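Local coordinates for probable LRR receptor-like serine/threonine-protein kinase At4g26540 (Arabidopsis thaliana, PDB 5HZ0), which binds RGF peptide hormones through its leucine-rich-repeat ectodomain and, with related receptors, passes on the signal that maintains the root stem cell niche, at residues A[208-222]-A[229-243]. The protein carries 5 engineered substitutions. Residues are numbered along the deposited sequence; the frame is centred on the assembly and turned at random.
Sequences LQNLYLYQNSISGSI and LKKLQSLLLWQNNLV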
ATOM      1  N   LEU A 208      -0.469 -15.776 -27.056  1.00  3.39           N
ATOM      2  CA  LEU A 208      -0.219 -14.953 -25.878  1.00  3.39           C
ATOM      3  C   LEU A 208      -1.289 -15.116 -24.802  1.00  3.10           C
ATOM      4  O   LEU A 208      -2.479 -14.989 -25.058  1.00  2.71           O
ATOM      5  CB  LEU A 208      -0.056 -13.483 -26.235  1.00  3.26           C
ATOM      6  CG  LEU A 208       0.559 -12.639 -25.119  1.00  6.07           C
ATOM      7  CD1 LEU A 208       1.952 -13.180 -24.809  1.00  3.91           C
ATOM      8  CD2 LEU A 208       0.607 -11.198 -25.557  1.00  3.21           C
ATOM      9  N   GLN A 209      -0.821 -15.380 -23.592  1.00  3.31           N
ATOM     10  CA  GLN A 209      -1.646 -15.671 -22.432  1.00  4.67           C
ATOM     11  C   GLN A 209      -1.490 -14.569 -21.407  1.00  4.83           C
ATOM     12  O   GLN A 209      -2.491 -14.089 -20.860  1.00  4.16           O
ATOM     13  CB  GLN A 209      -1.333 -17.060 -21.836  1.00  3.43           C
ATOM     14  CG  GLN A 209      -1.639 -18.199 -22.811  1.00 20.71           C
ATOM     15  CD  GLN A 209      -1.657 -19.598 -22.181  1.00 19.48           C
ATOM     16  OE1 GLN A 209      -1.442 -19.766 -20.977  1.00 15.75           O
ATOM     17  NE2 GLN A 209      -1.910 -20.608 -23.011  1.00 17.45           N
ATOM     18  N   ASN A 210      -0.231 -14.277 -21.062  1.00  3.45           N
ATOM     19  CA  ASN A 210       0.105 -13.309 -20.016  1.00  3.49           C
ATOM     20  C   ASN A 210       1.004 -12.154 -20.488  1.00 11.18           C
ATOM     21  O   ASN A 210       2.158 -12.357 -20.868  1.00 11.30           O
ATOM     22  CB  ASN A 210       0.776 -14.018 -18.824  1.00  6.34           C
ATOM     23  CG  ASN A 210       0.062 -15.294 -18.420  1.00  3.82           C
ATOM     24  OD1 ASN A 210      -1.064 -15.257 -17.936  1.00  4.51           O
ATOM     25  ND2 ASN A 210       0.715 -16.432 -18.631  1.00  4.18           N
ATOM     26  N   LEU A 211       0.477 -10.940 -20.449  1.00  7.26           N
ATOM     27  CA  LEU A 211       1.255  -9.772 -20.834  1.00  4.69           C
ATOM     28  C   LEU A 211       1.555  -8.894 -19.600  1.00 11.12           C
ATOM     29  O   LEU A 211       0.642  -8.316 -19.018  1.00  3.08           O
ATOM     30  CB  LEU A 211       0.502  -8.994 -21.913  1.00  4.31           C
ATOM     31  CG  LEU A 211       1.192  -7.735 -22.461  1.00 14.43           C
ATOM     32  CD1 LEU A 211       2.577  -8.064 -22.957  1.00  3.53           C
ATOM     33  CD2 LEU A 211       0.362  -7.109 -23.576  1.00 11.55           C
ATOM     34  N   TYR A 212       2.814  -8.860 -19.154  1.00  3.86           N
ATOM     35  CA  TYR A 212       3.181  -8.041 -18.000  1.00  3.93           C
ATOM     36  C   TYR A 212       4.184  -7.003 -18.445  1.00 15.44           C
ATOM     37  O   TYR A 212       5.368  -7.308 -18.607  1.00  8.17           O
ATOM     38  CB  TYR A 212       3.836  -8.884 -16.892  1.00 11.64           C
ATOM     39  CG  TYR A 212       3.119 -10.191 -16.537  1.00 11.35           C
ATOM     40  CD1 TYR A 212       1.733 -10.308 -16.630  1.00 13.07           C
ATOM     41  CD2 TYR A 212       3.835 -11.297 -16.106  1.00 13.15           C
ATOM     42  CE1 TYR A 212       1.095 -11.481 -16.315  1.00 12.01           C
ATOM     43  CE2 TYR A 212       3.206 -12.480 -15.788  1.00 12.47           C
ATOM     44  CZ  TYR A 212       1.838 -12.564 -15.891  1.00 14.33           C
ATOM     45  OH  TYR A 212       1.219 -13.738 -15.582  1.00 15.01           O
ATOM     46  N   LEU A 213       3.683  -5.790 -18.668  1.00 14.11           N
ATOM     47  CA  LEU A 213       4.465  -4.586 -18.934  1.00  4.65           C
ATOM     48  C   LEU A 213       4.463  -3.542 -17.817  1.00  7.78           C
ATOM     49  O   LEU A 213       4.754  -2.373 -18.068  1.00  5.42           O
ATOM     50  CB  LEU A 213       4.087  -3.992 -20.287  1.00  6.39           C
ATOM     51  CG  LEU A 213       4.273  -5.046 -21.382  1.00  6.35           C
ATOM     52  CD1 LEU A 213       3.784  -4.557 -22.727  1.00  3.53           C
ATOM     53  CD2 LEU A 213       5.753  -5.483 -21.443  1.00  6.52           C
ATOM     54  N   TYR A 214       3.988  -3.893 -16.633  1.00  8.74           N
ATOM     55  CA  TYR A 214       3.802  -2.868 -15.601  1.00 11.47           C
ATOM     56  C   TYR A 214       5.089  -2.174 -15.116  1.00 10.68           C
ATOM     57  O   TYR A 214       6.203  -2.678 -15.305  1.00  8.46           O
ATOM     58  CB  TYR A 214       2.980  -3.404 -14.424  1.00  7.76           C
ATOM     59  CG  TYR A 214       3.625  -4.520 -13.627  1.00  5.16           C
ATOM     60  CD1 TYR A 214       3.463  -5.853 -13.994  1.00  4.01           C
ATOM     61  CD2 TYR A 214       4.358  -4.243 -12.489  1.00  4.42           C
ATOM     62  CE1 TYR A 214       4.036  -6.871 -13.250  1.00  6.44           C
ATOM     63  CE2 TYR A 214       4.926  -5.250 -11.743  1.00 15.70           C
ATOM     64  CZ  TYR A 214       4.766  -6.559 -12.125  1.00  5.03           C
ATOM     65  OH  TYR A 214       5.346  -7.543 -11.370  1.00  8.67           O
ATOM     66  N   GLN A 215       4.922  -0.988 -14.529  1.00  8.11           N
ATOM     67  CA  GLN A 215       6.047  -0.194 -14.019  1.00  4.56           C
ATOM     68  C   GLN A 215       7.129   0.141 -15.052  1.00  4.98           C
ATOM     69  O   GLN A 215       8.311  -0.094 -14.849  1.00  5.69           O
ATOM     70  CB  GLN A 215       6.651  -0.851 -12.786  1.00  5.12           C
ATOM     71  CG  GLN A 215       5.729  -0.779 -11.595  1.00 13.02           C
ATOM     72  CD  GLN A 215       6.380  -1.269 -10.340  1.00 11.66           C
ATOM     73  OE1 GLN A 215       7.050  -2.300 -10.347  1.00 11.26           O
ATOM     74  NE2 GLN A 215       6.198  -0.532  -9.249  1.00  5.33           N
ATOM     75  N   ASN A 216       6.694   0.695 -16.172  1.00  8.65           N
ATOM     76  CA  ASN A 216       7.589   1.245 -17.176  1.00  4.88           C
ATOM     77  C   ASN A 216       7.052   2.624 -17.488  1.00  9.50           C
ATOM     78  O   ASN A 216       6.265   3.165 -16.714  1.00  7.63           O
ATOM     79  CB  ASN A 216       7.628   0.397 -18.439  1.00 15.06           C
ATOM     80  CG  ASN A 216       8.245  -0.958 -18.207  1.00 14.74           C
ATOM     81  OD1 ASN A 216       9.463  -1.080 -18.112  1.00  8.12           O
ATOM     82  ND2 ASN A 216       7.404  -1.994 -18.116  1.00  5.10           N
ATOM     83  N   SER A 217       7.568   3.234 -18.545  1.00  4.51           N
ATOM     84  CA  SER A 217       7.069   4.511 -19.049  1.00  4.06           C
ATOM     85  C   SER A 217       6.201   4.454 -20.298  1.00 16.53           C
ATOM     86  O   SER A 217       6.025   5.462 -20.966  1.00 26.46           O
ATOM     87  CB  SER A 217       8.170   5.564 -19.114  1.00  4.53           C
ATOM     88  OG  SER A 217       8.633   5.787 -17.796  1.00  7.39           O
ATOM     89  N   ILE A 218       5.746   3.263 -20.660  1.00 17.90           N
ATOM     90  CA  ILE A 218       5.009   3.059 -21.906  1.00 11.96           C
ATOM     91  C   ILE A 218       3.907   4.084 -22.105  1.00 10.36           C
ATOM     92  O   ILE A 218       3.155   4.411 -21.186  1.00  8.82           O
ATOM     93  CB  ILE A 218       4.389   1.645 -21.965  1.00  8.07           C
ATOM     94  CG1 ILE A 218       5.491   0.576 -22.030  1.00  8.77           C
ATOM     95  CG2 ILE A 218       3.432   1.508 -23.150  1.00  2.74           C
ATOM     96  CD1 ILE A 218       4.955  -0.852 -21.941  1.00 14.60           C
ATOM     97  N   SER A 219       3.830   4.593 -23.323  1.00 10.56           N
ATOM     98  CA  SER A 219       2.953   5.712 -23.636  1.00 11.92           C
ATOM     99  C   SER A 219       2.082   5.269 -24.781  1.00 15.75           C
ATOM    100  O   SER A 219       2.098   4.101 -25.152  1.00 20.05           O
ATOM    101  CB  SER A 219       3.779   6.924 -24.071  1.00 11.55           C
ATOM    102  OG  SER A 219       4.355   6.696 -25.350  1.00 12.85           O
ATOM    103  N   GLY A 220       1.327   6.194 -25.356  1.00  2.00           N
ATOM    104  CA  GLY A 220       0.402   5.819 -26.407  1.00  2.57           C
ATOM    105  C   GLY A 220      -0.824   5.176 -25.774  1.00 18.32           C
ATOM    106  O   GLY A 220      -1.036   5.295 -24.567  1.00 22.49           O
ATOM    107  N   SER A 221      -1.632   4.493 -26.575  1.00  2.00           N
ATOM    108  CA  SER A 221      -2.789   3.809 -26.041  1.00  6.53           C
ATOM    109  C   SER A 221      -2.647   2.278 -26.130  1.00 10.16           C
ATOM    110  O   SER A 221      -1.684   1.772 -26.711  1.00  3.48           O
ATOM    111  CB  SER A 221      -4.033   4.253 -26.799  1.00 10.19           C
ATOM    112  OG  SER A 221      -3.779   4.290 -28.183  1.00 16.16           O
ATOM    113  N   ILE A 222      -3.622   1.566 -25.563  1.00 14.25           N
ATOM    114  CA  ILE A 222      -3.653   0.099 -25.570  1.00 13.70           C
ATOM    115  C   ILE A 222      -4.153  -0.361 -26.929  1.00  9.18           C
ATOM    116  O   ILE A 222      -5.278  -0.045 -27.325  1.00  6.51           O
ATOM    117  CB  ILE A 222      -4.560  -0.469 -24.438  1.00  2.00           C
ATOM    118  CG1 ILE A 222      -3.995  -0.073 -23.077  1.00  2.00           C
ATOM    119  CG2 ILE A 222      -4.639  -1.989 -24.522  1.00  2.00           C
ATOM    120  CD1 ILE A 222      -5.027   0.111 -22.013  1.00  2.00           C
ATOM    121  N   LEU A 229      -6.508 -11.538 -29.367  1.00 11.04           N
ATOM    122  CA  LEU A 229      -5.750 -12.620 -28.752  1.00  6.55           C
ATOM    123  C   LEU A 229      -6.730 -13.497 -27.939  1.00  9.65           C
ATOM    124  O   LEU A 229      -7.127 -13.147 -26.817  1.00  2.00           O
ATOM    125  CB  LEU A 229      -4.667 -12.029 -27.835  1.00  2.00           C
ATOM    126  CG  LEU A 229      -3.602 -11.113 -28.465  1.00 12.76           C
ATOM    127  CD1 LEU A 229      -2.519 -10.715 -27.469  1.00 10.50           C
ATOM    128  CD2 LEU A 229      -2.967 -11.735 -29.679  1.00  2.14           C
ATOM    129  N   LYS A 230      -7.049 -14.673 -28.472  1.00 11.22           N
ATOM    130  CA  LYS A 230      -8.141 -15.491 -27.922  1.00 10.67           C
ATOM    131  C   LYS A 230      -7.757 -16.299 -26.688  1.00 10.74           C
ATOM    132  O   LYS A 230      -8.635 -16.715 -25.939  1.00  9.74           O
ATOM    133  CB  LYS A 230      -8.756 -16.423 -28.977  1.00 11.23           C
ATOM    134  CG  LYS A 230      -9.261 -15.730 -30.242  1.00 18.96           C
ATOM    135  CD  LYS A 230     -10.166 -14.508 -29.957  1.00 28.55           C
ATOM    136  CE  LYS A 230     -10.596 -13.832 -31.277  1.00 31.78           C
ATOM    137  NZ  LYS A 230     -11.080 -12.426 -31.138  1.00 33.40           N
ATOM    138  N   LYS A 231      -6.458 -16.511 -26.474  1.00  9.81           N
ATOM    139  CA  LYS A 231      -5.983 -17.247 -25.306  1.00  9.92           C
ATOM    140  C   LYS A 231      -5.564 -16.351 -24.139  1.00 11.30           C
ATOM    141  O   LYS A 231      -5.142 -16.861 -23.101  1.00 18.85           O
ATOM    142  CB  LYS A 231      -4.812 -18.175 -25.660  1.00 12.25           C
ATOM    143  CG  LYS A 231      -4.976 -19.015 -26.914  1.00  7.27           C
ATOM    144  CD  LYS A 231      -6.034 -20.065 -26.759  1.00 19.74           C
ATOM    145  CE  LYS A 231      -5.965 -21.061 -27.911  1.00 28.99           C
ATOM    146  NZ  LYS A 231      -4.620 -21.712 -27.992  1.00 32.37           N
ATOM    147  N   LEU A 232      -5.668 -15.031 -24.310  1.00  7.88           N
ATOM    148  CA  LEU A 232      -5.236 -14.062 -23.287  1.00  5.56           C
ATOM    149  C   LEU A 232      -5.874 -14.285 -21.909  1.00  6.13           C
ATOM    150  O   LEU A 232      -7.090 -14.397 -21.785  1.00  2.00           O
ATOM    151  CB  LEU A 232      -5.538 -12.637 -23.757  1.00 12.74           C
ATOM    152  CG  LEU A 232      -4.936 -11.472 -22.960  1.00 11.46           C
ATOM    153  CD1 LEU A 232      -3.425 -11.570 -22.999  1.00  2.08           C
ATOM    154  CD2 LEU A 232      -5.409 -10.118 -23.505  1.00  2.00           C
ATOM    155  N   GLN A 233      -5.053 -14.332 -20.872  1.00  2.03           N
ATOM    156  CA  GLN A 233      -5.548 -14.600 -19.522  1.00 10.11           C
ATOM    157  C   GLN A 233      -5.290 -13.420 -18.587  1.00 13.80           C
ATOM    158  O   GLN A 233      -6.197 -12.934 -17.912  1.00 16.74           O
ATOM    159  CB  GLN A 233      -4.990 -15.915 -18.947  1.00  2.34           C
ATOM    160  CG  GLN A 233      -5.089 -17.082 -19.929  1.00  8.29           C
ATOM    161  CD  GLN A 233      -4.790 -18.442 -19.307  1.00 15.32           C
ATOM    162  OE1 GLN A 233      -4.556 -18.554 -18.107  1.00 16.33           O
ATOM    163  NE2 GLN A 233      -4.787 -19.479 -20.134  1.00 14.23           N
ATOM    164  N   SER A 234      -4.034 -13.026 -18.464  1.00  2.28           N
ATOM    165  CA  SER A 234      -3.717 -11.933 -17.561  1.00  5.47           C
ATOM    166  C   SER A 234      -3.021 -10.786 -18.285  1.00 11.69           C
ATOM    167  O   SER A 234      -2.070 -10.972 -19.050  1.00 14.49           O
ATOM    168  CB  SER A 234      -2.891 -12.426 -16.378  1.00  2.67           C
ATOM    169  OG  SER A 234      -1.692 -13.027 -16.823  1.00  7.13           O
ATOM    170  N   LEU A 235      -3.540  -9.593 -18.070  1.00  2.04           N
ATOM    171  CA  LEU A 235      -2.971  -8.408 -18.674  1.00 16.60           C
ATOM    172  C   LEU A 235      -2.554  -7.449 -17.537  1.00  9.84           C
ATOM    173  O   LEU A 235      -3.405  -6.838 -16.888  1.00  3.66           O
ATOM    174  CB  LEU A 235      -4.035  -7.798 -19.591  1.00  2.00           C
ATOM    175  CG  LEU A 235      -3.683  -6.743 -20.633  1.00 18.81           C
ATOM    176  CD1 LEU A 235      -2.629  -7.245 -21.602  1.00 19.40           C
ATOM    177  CD2 LEU A 235      -4.935  -6.307 -21.386  1.00 12.31           C
ATOM    178  N   LEU A 236      -1.254  -7.321 -17.281  1.00  5.74           N
ATOM    179  CA  LEU A 236      -0.816  -6.331 -16.291  1.00 11.00           C
ATOM    180  C   LEU A 236      -0.073  -5.220 -17.006  1.00 12.96           C
ATOM    181  O   LEU A 236       1.108  -5.355 -17.352  1.00 13.76           O
ATOM    182  CB  LEU A 236       0.097  -6.965 -15.228  1.00 12.44           C
ATOM    183  CG  LEU A 236      -0.494  -8.058 -14.332  1.00 15.40           C
ATOM    184  CD1 LEU A 236       0.584  -8.723 -13.479  1.00 16.18           C
ATOM    185  CD2 LEU A 236      -1.589  -7.495 -13.452  1.00 13.24           C
ATOM    186  N   LEU A 237      -0.713  -4.074 -17.100  1.00 14.31           N
ATOM    187  CA  LEU A 237      -0.197  -2.883 -17.736  1.00  8.61           C
ATOM    188  C   LEU A 237      -0.069  -1.708 -16.763  1.00 11.31           C
ATOM    189  O   LEU A 237       0.105  -0.602 -17.146  1.00  2.12           O
ATOM    190  CB  LEU A 237      -1.103  -2.556 -18.932  1.00  3.23           C
ATOM    191  CG  LEU A 237      -1.312  -3.486 -20.122  1.00  2.00           C
ATOM    192  CD1 LEU A 237      -1.974  -2.782 -21.138  1.00  2.45           C
ATOM    193  CD2 LEU A 237      -0.070  -4.018 -20.678  1.00 13.93           C
ATOM    194  N   TRP A 238      -0.185  -1.988 -15.494  1.00  6.52           N
ATOM    195  CA  TRP A 238      -0.204  -0.962 -14.460  1.00 13.82           C
ATOM    196  C   TRP A 238       1.083  -0.117 -14.259  1.00 12.03           C
ATOM    197  O   TRP A 238       2.186  -0.616 -14.268  1.00 15.51           O
ATOM    198  CB  TRP A 238      -0.758  -1.471 -13.082  1.00  2.24           C
ATOM    199  CG  TRP A 238       0.047  -2.507 -12.370  1.00  7.66           C
ATOM    200  CD1 TRP A 238       0.013  -3.816 -12.597  1.00  8.86           C
ATOM    201  CD2 TRP A 238       0.992  -2.321 -11.337  1.00  7.78           C
ATOM    202  NE1 TRP A 238       0.844  -4.462 -11.799  1.00  8.92           N
ATOM    203  CE2 TRP A 238       1.451  -3.573 -10.983  1.00  8.62           C
ATOM    204  CE3 TRP A 238       1.487  -1.211 -10.654  1.00  6.72           C
ATOM    205  CZ2 TRP A 238       2.402  -3.768 -10.007  1.00  7.21           C
ATOM    206  CZ3 TRP A 238       2.384  -1.402  -9.678  1.00  3.50           C
ATOM    207  CH2 TRP A 238       2.848  -2.668  -9.354  1.00  5.91           C
ATOM    208  N   GLN A 239       0.859   1.154 -13.961  1.00  6.63           N
ATOM    209  CA  GLN A 239       1.891   2.153 -13.761  1.00 12.92           C
ATOM    210  C   GLN A 239       2.816   2.500 -14.941  1.00  2.77           C
ATOM    211  O   GLN A 239       3.945   2.241 -14.947  1.00  5.78           O
ATOM    212  CB  GLN A 239       2.667   1.806 -12.523  1.00 13.36           C
ATOM    213  CG  GLN A 239       3.530   2.839 -12.069  1.00 21.23           C
ATOM    214  CD  GLN A 239       4.105   2.585 -10.751  1.00 22.75           C
ATOM    215  OE1 GLN A 239       3.407   2.447  -9.774  1.00 32.42           O
ATOM    216  NE2 GLN A 239       5.386   2.573 -10.695  1.00 11.49           N
ATOM    217  N   ASN A 240       2.186   3.043 -15.946  1.00  7.57           N
ATOM    218  CA  ASN A 240       2.732   3.450 -17.216  1.00  2.47           C
ATOM    219  C   ASN A 240       2.104   4.779 -17.584  1.00  4.61           C
ATOM    220  O   ASN A 240       1.458   5.342 -16.806  1.00 10.32           O
ATOM    221  CB  ASN A 240       2.471   2.364 -18.263  1.00  2.43           C
ATOM    222  CG  ASN A 240       3.494   1.291 -18.244  1.00  6.50           C
ATOM    223  OD1 ASN A 240       4.558   1.519 -18.585  1.00  4.11           O
ATOM    224  ND2 ASN A 240       3.152   0.126 -17.845  1.00  2.85           N
ATOM    225  N   ASN A 241       2.358   5.305 -18.766  1.00 12.11           N
ATOM    226  CA  ASN A 241       1.768   6.541 -19.287  1.00 18.85           C
ATOM    227  C   ASN A 241       0.597   6.371 -20.232  1.00 16.44           C
ATOM    228  O   ASN A 241       0.300   7.274 -21.006  1.00 19.55           O
ATOM    229  CB  ASN A 241       2.836   7.499 -19.806  1.00  2.00           C
ATOM    230  CG  ASN A 241       3.836   7.847 -18.733  1.00  5.91           C
ATOM    231  OD1 ASN A 241       3.460   8.160 -17.608  1.00  2.20           O
ATOM    232  ND2 ASN A 241       5.113   7.731 -19.049  1.00 14.55           N
ATOM    233  N   LEU A 242       0.031   5.170 -20.263  1.00 17.70           N
ATOM    234  CA  LEU A 242      -1.022   4.830 -21.228  1.00 13.80           C
ATOM    235  C   LEU A 242      -2.180   5.829 -21.286  1.00  8.31           C
ATOM    236  O   LEU A 242      -2.647   6.354 -20.271  1.00  8.54           O
ATOM    237  CB  LEU A 242      -1.537   3.412 -21.004  1.00 11.85           C
ATOM    238  CG  LEU A 242      -0.502   2.292 -21.170  1.00 11.28           C
ATOM    239  CD1 LEU A 242      -1.002   0.996 -20.531  1.00  2.00           C
ATOM    240  CD2 LEU A 242      -0.156   2.078 -22.636  1.00  3.76           C
ATOM    241  N   VAL A 243      -2.629   6.069 -22.507  1.00  4.46           N
ATOM    242  CA  VAL A 243      -3.511   7.177 -22.851  1.00  8.94           C
ATOM    243  C   VAL A 243      -4.681   6.621 -23.675  1.00  6.85           C
ATOM    244  O   VAL A 243      -4.619   5.489 -24.115  1.00  7.82           O
ATOM    245  CB  VAL A 243      -2.675   8.238 -23.623  1.00  4.78           C
ATOM    246  CG1 VAL A 243      -3.273   8.594 -24.982  1.00  2.00           C
ATOM    247  CG2 VAL A 243      -2.414   9.426 -22.734  1.00  2.00           C
TER
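Tyr214 and Trp238 sit at equivalent positions of two successive repeats and form an offset stack, ring centroids 4.3 Å apart and planes 9° from parallel. In both, CG stands between the backbone N and the carbonyl carbon (chi1 65° and 66°), which carries the rings out the same way, and Tyr214 CB lies over the five-membered ring of Trp238. Tyr214 OH and Trp238 NE1 each hydrogen-bond the backbone of the bound peptide. An alanine in place of Trp238 would probably strip one face of the Tyr214 ring of its cover and cost the peptide backbone a hydrogen-bond partner.

Alongside, strands 210-212 and 234-236 run parallel, and Ser234 OG donates to Asn210 OD1 (2.6 Å) while meeting the Tyr212 ring at its edge. The leucine face is the well-buried part, with Leu211 CD2 against Leu235 CD1 at 3.6 Å. Beyond the strands, Asn240 ND2 donates to Leu213 O (3.0 Å), which Asn216 ND2 reaches from the opposite face of the carbonyl plane. The partly exposed end is looser: Gln209 and Gln233 run abreast without a mutual hydrogen bond, and in the solvent-exposed pair Ser217 and Asn241, Asn241 ND2 makes just a weak one to Ser217 O (3.1 Å). Parallel strands backed by leucines and an asparagine ladder typify the leucine-rich-repeat solenoid, here bearing the Tyr212-Leu213-Tyr214 peptide-recognition motif.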